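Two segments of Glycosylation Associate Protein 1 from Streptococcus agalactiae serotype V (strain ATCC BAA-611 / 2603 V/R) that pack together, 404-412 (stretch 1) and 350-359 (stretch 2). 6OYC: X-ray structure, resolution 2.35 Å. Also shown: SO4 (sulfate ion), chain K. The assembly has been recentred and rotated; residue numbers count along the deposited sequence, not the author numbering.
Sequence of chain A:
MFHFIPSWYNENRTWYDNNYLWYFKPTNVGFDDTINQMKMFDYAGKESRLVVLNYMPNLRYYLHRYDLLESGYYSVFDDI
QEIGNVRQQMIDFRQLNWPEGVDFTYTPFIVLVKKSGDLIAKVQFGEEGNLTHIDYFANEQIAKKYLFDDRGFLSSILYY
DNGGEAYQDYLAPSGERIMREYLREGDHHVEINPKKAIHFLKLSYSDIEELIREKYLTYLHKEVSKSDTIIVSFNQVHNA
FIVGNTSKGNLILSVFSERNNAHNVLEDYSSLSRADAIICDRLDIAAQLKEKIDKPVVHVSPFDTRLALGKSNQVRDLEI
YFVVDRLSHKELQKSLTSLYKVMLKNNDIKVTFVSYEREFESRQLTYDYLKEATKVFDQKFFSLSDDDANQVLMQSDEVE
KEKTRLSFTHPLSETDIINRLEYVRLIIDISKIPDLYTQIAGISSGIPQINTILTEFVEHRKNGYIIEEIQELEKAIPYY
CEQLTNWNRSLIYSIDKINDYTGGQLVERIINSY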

# COMPACT_ATOMS: atom_id res chain seq x y z
N THR A 404 -24.31 14.31 -18.73
CA THR A 404 -24.60 13.29 -17.73
C THR A 404 -23.99 13.65 -16.39
O THR A 404 -23.00 14.38 -16.32
CB THR A 404 -24.07 11.93 -18.17
OG1 THR A 404 -24.50 10.93 -17.23
CG2 THR A 404 -22.56 11.96 -18.22
N ARG A 405 -24.60 13.14 -15.32
CA ARG A 405 -24.10 13.31 -13.97
C ARG A 405 -23.61 11.99 -13.37
O ARG A 405 -23.41 11.91 -12.15
CB ARG A 405 -25.17 13.94 -13.09
CG ARG A 405 -26.00 14.97 -13.83
CD ARG A 405 -26.15 16.27 -13.05
NE ARG A 405 -26.83 16.09 -11.78
CZ ARG A 405 -28.16 16.01 -11.62
NH1 ARG A 405 -28.96 16.09 -12.67
NH2 ARG A 405 -28.67 15.84 -10.40
N LEU A 406 -23.44 10.96 -14.19
CA LEU A 406 -22.88 9.69 -13.76
C LEU A 406 -21.55 9.45 -14.45
O LEU A 406 -21.40 9.71 -15.65
CB LEU A 406 -23.81 8.52 -14.10
CG LEU A 406 -25.21 8.54 -13.52
CD1 LEU A 406 -25.97 7.27 -13.92
CD2 LEU A 406 -25.11 8.69 -12.02
N SER A 407 -20.58 8.92 -13.70
CA SER A 407 -19.35 8.44 -14.30
C SER A 407 -18.90 7.17 -13.58
O SER A 407 -19.39 6.81 -12.51
CB SER A 407 -18.24 9.50 -14.28
OG SER A 407 -18.04 10.02 -12.98
N PHE A 408 -17.94 6.50 -14.21
CA PHE A 408 -17.37 5.27 -13.71
C PHE A 408 -15.86 5.42 -13.78
O PHE A 408 -15.32 5.77 -14.83
CB PHE A 408 -17.85 4.07 -14.53
CG PHE A 408 -17.30 2.76 -14.07
CD1 PHE A 408 -16.08 2.28 -14.57
CD2 PHE A 408 -18.00 1.98 -13.17
CE1 PHE A 408 -15.57 1.06 -14.14
CE2 PHE A 408 -17.51 0.75 -12.75
CZ PHE A 408 -16.29 0.29 -13.24
N THR A 409 -15.17 5.17 -12.66
CA THR A 409 -13.72 5.28 -12.65
C THR A 409 -13.12 4.11 -11.88
O THR A 409 -13.75 3.51 -11.01
CB THR A 409 -13.24 6.61 -12.04
OG1 THR A 409 -11.82 6.70 -12.21
CG2 THR A 409 -13.50 6.66 -10.56
N HIS A 410 -11.85 3.82 -12.21
CA HIS A 410 -11.07 2.76 -11.58
C HIS A 410 -9.73 3.34 -11.15
O HIS A 410 -8.76 3.32 -11.91
CB HIS A 410 -10.88 1.58 -12.54
CG HIS A 410 -9.84 0.60 -12.07
ND1 HIS A 410 -9.89 0.01 -10.82
CD2 HIS A 410 -8.73 0.13 -12.67
CE1 HIS A 410 -8.85 -0.79 -10.68
NE2 HIS A 410 -8.13 -0.73 -11.79
N PRO A 411 -9.63 3.86 -9.93
CA PRO A 411 -8.35 4.40 -9.46
C PRO A 411 -7.27 3.32 -9.43
O PRO A 411 -7.54 2.19 -9.02
CB PRO A 411 -8.67 4.92 -8.06
CG PRO A 411 -10.20 4.94 -7.97
CD PRO A 411 -10.69 3.89 -8.90
N LEU A 412 -6.06 3.67 -9.87
CA LEU A 412 -4.94 2.73 -10.02
C LEU A 412 -4.00 2.70 -8.82
O LEU A 412 -3.18 1.79 -8.72
CB LEU A 412 -4.12 3.07 -11.27
CG LEU A 412 -4.91 3.11 -12.60
CD1 LEU A 412 -4.13 3.80 -13.72
CD2 LEU A 412 -5.34 1.72 -13.01
S SO4 K . -6.51 -8.45 -5.13
O1 SO4 K . -6.43 -7.04 -4.75
O2 SO4 K . -5.51 -9.23 -4.38
O3 SO4 K . -6.33 -8.55 -6.57
O4 SO4 K . -7.85 -8.97 -4.79
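Stretch 2 350-359: KVTFVSYERE

Neighbouring parallel strands illustrate how a backbone ladder fixes the register and leaves the side chains to adjust through their rotamers. In this glycosylation-associated protein, residues 350-354 form a strand that runs alongside strand 406-409 in the same direction, their axes 23° apart and 4.5 Å at closest approach. Beyond Val 354 the second stretch leaves the extended strand, and at Tyr 356 its backbone turns to phi/psi of -93/2.

The hydrogen bonds run between odd-numbered residues, each partner offset by one from the residue that sits opposite: Val 351 lies beside Leu 406 but bonds to Arg 405 and Ser 407. Val 351 N donates to Arg 405 O (2.9 Å), and Ser 407 N to Val 351 O (3.0 Å). Phe 353 N then reaches Ser 407 O and Thr 409 N reaches Phe 353 O, both at 2.8 Å, before Ser 355 N closes the ladder on Thr 409 O at 3.1 Å.

The register sets apolar residues together on one face of the sheet. Leu 406, Phe 408, Val 351 and Phe 353 share this face. Leu 406, in the m,t rotamer, brings CD2 to 3.8 Å from Val 351 CB and 4.0 Å from Phe 353 CE2, so one methyl touches two residues of the partner strand. The paired phenylalanines differ in chi1: Phe 353 is m, its ring extending towards Leu 406, whereas Phe 408 is t, its ring reaching forward along the partner strand. Phe 408 CD2 thus lies 3.9 Å from Phe 353 CB, while Phe 408 CZ comes within 3.6 Å of Ser 355 CB. The two rings diverge rather than compete for the same space.

On the other face are Ser 407, Thr 409, Thr 352 and Val 354. With Thr 409 at t and Thr 352 at m, their CG2 methyls meet at 3.5 Å; Ser 407, at p, places OG 3.5 Å from Thr 352 OG1.

After the strands, side chains take over from the ladder. His 410 has chi1 of 167° (t) and chi2 of 54°, which direct ND1 to Ser 355 O in a short, nearly straight hydrogen bond of 2.6 Å. The ring also brings CE1 to 3.2 Å from Glu 357 O, following the turn of the backbone. Pro 411 packs its CD 3.8 Å from Val 354 CG1 and its CG 3.9 Å from Tyr 356 CE1. Tyr 356 has its CA-to-CB bond pointing away, yet its m rotamer returns the ring to the proline. The end of the Arg 358 side chain leads away from stretch 1, and its NE makes a weak hydrogen bond of 2.7 Å to O3 of a sulfate ion.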

# COMPACT_ATOMS: atom_id res chain seq x y z
N LYS A 350 -23.81 14.74 -8.26
CA LYS A 350 -23.21 13.89 -9.28
C LYS A 350 -22.68 12.63 -8.60
O LYS A 350 -22.31 12.66 -7.43
CB LYS A 350 -22.09 14.63 -10.01
CG LYS A 350 -22.54 15.96 -10.59
CD LYS A 350 -21.48 16.57 -11.50
CE LYS A 350 -21.99 17.82 -12.21
NZ LYS A 350 -20.90 18.48 -12.99
N VAL A 351 -22.67 11.52 -9.33
CA VAL A 351 -22.23 10.25 -8.75
C VAL A 351 -21.05 9.73 -9.56
O VAL A 351 -21.14 9.54 -10.78
CB VAL A 351 -23.36 9.21 -8.69
CG1 VAL A 351 -22.82 7.87 -8.12
CG2 VAL A 351 -24.53 9.73 -7.85
N THR A 352 -19.93 9.49 -8.88
CA THR A 352 -18.81 8.76 -9.45
C THR A 352 -18.82 7.34 -8.90
O THR A 352 -18.57 7.12 -7.71
CB THR A 352 -17.47 9.41 -9.13
OG1 THR A 352 -17.49 10.77 -9.56
CG2 THR A 352 -16.34 8.65 -9.82
N PHE A 353 -19.09 6.37 -9.78
CA PHE A 353 -18.97 4.96 -9.43
C PHE A 353 -17.51 4.54 -9.45
O PHE A 353 -16.78 4.81 -10.41
CB PHE A 353 -19.78 4.09 -10.39
CG PHE A 353 -21.25 4.36 -10.33
CD1 PHE A 353 -21.96 4.11 -9.16
CD2 PHE A 353 -21.91 4.92 -11.42
CE1 PHE A 353 -23.32 4.37 -9.10
CE2 PHE A 353 -23.26 5.20 -11.37
CZ PHE A 353 -23.98 4.91 -10.21
N VAL A 354 -17.10 3.86 -8.39
CA VAL A 354 -15.69 3.56 -8.14
C VAL A 354 -15.55 2.05 -8.04
O VAL A 354 -16.22 1.40 -7.23
CB VAL A 354 -15.20 4.25 -6.86
CG1 VAL A 354 -13.72 3.88 -6.54
CG2 VAL A 354 -15.40 5.76 -7.01
N SER A 355 -14.68 1.49 -8.87
CA SER A 355 -14.33 0.07 -8.81
C SER A 355 -12.83 -0.04 -8.56
O SER A 355 -12.02 0.50 -9.33
CB SER A 355 -14.71 -0.65 -10.10
OG SER A 355 -14.11 -1.93 -10.15
N TYR A 356 -12.47 -0.73 -7.49
CA TYR A 356 -11.09 -1.02 -7.18
C TYR A 356 -10.63 -2.36 -7.74
O TYR A 356 -9.46 -2.73 -7.55
CB TYR A 356 -10.87 -0.98 -5.66
CG TYR A 356 -11.15 0.35 -4.97
CD1 TYR A 356 -10.51 1.53 -5.38
CD2 TYR A 356 -12.03 0.43 -3.89
CE1 TYR A 356 -10.77 2.73 -4.75
CE2 TYR A 356 -12.28 1.64 -3.23
CZ TYR A 356 -11.65 2.78 -3.68
OH TYR A 356 -11.89 3.98 -3.04
N GLU A 357 -11.49 -3.08 -8.45
CA GLU A 357 -11.13 -4.40 -8.96
C GLU A 357 -10.10 -4.27 -10.08
O GLU A 357 -10.37 -3.63 -11.10
CB GLU A 357 -12.36 -5.14 -9.47
CG GLU A 357 -12.01 -6.50 -10.07
CD GLU A 357 -11.11 -7.33 -9.15
OE1 GLU A 357 -11.39 -7.43 -7.94
OE2 GLU A 357 -10.10 -7.89 -9.63
N ARG A 358 -8.93 -4.89 -9.90
CA ARG A 358 -7.87 -4.77 -10.90
C ARG A 358 -8.08 -5.71 -12.09
O ARG A 358 -7.61 -5.41 -13.20
CB ARG A 358 -6.51 -5.02 -10.25
CG ARG A 358 -6.27 -6.42 -9.75
CD ARG A 358 -4.86 -6.52 -9.18
NE ARG A 358 -4.66 -7.80 -8.52
CZ ARG A 358 -3.48 -8.32 -8.20
NH1 ARG A 358 -2.35 -7.68 -8.47
NH2 ARG A 358 -3.42 -9.51 -7.60
N GLU A 359 -8.80 -6.81 -11.91
CA GLU A 359 -9.03 -7.74 -13.00
C GLU A 359 -9.84 -7.06 -14.10
O GLU A 359 -10.91 -6.49 -13.85
CB GLU A 359 -9.76 -9.00 -12.51
CG GLU A 359 -8.90 -9.99 -11.69
CD GLU A 359 -7.75 -10.61 -12.49
OE1 GLU A 359 -7.65 -10.39 -13.73
OE2 GLU A 359 -6.92 -11.32 -11.88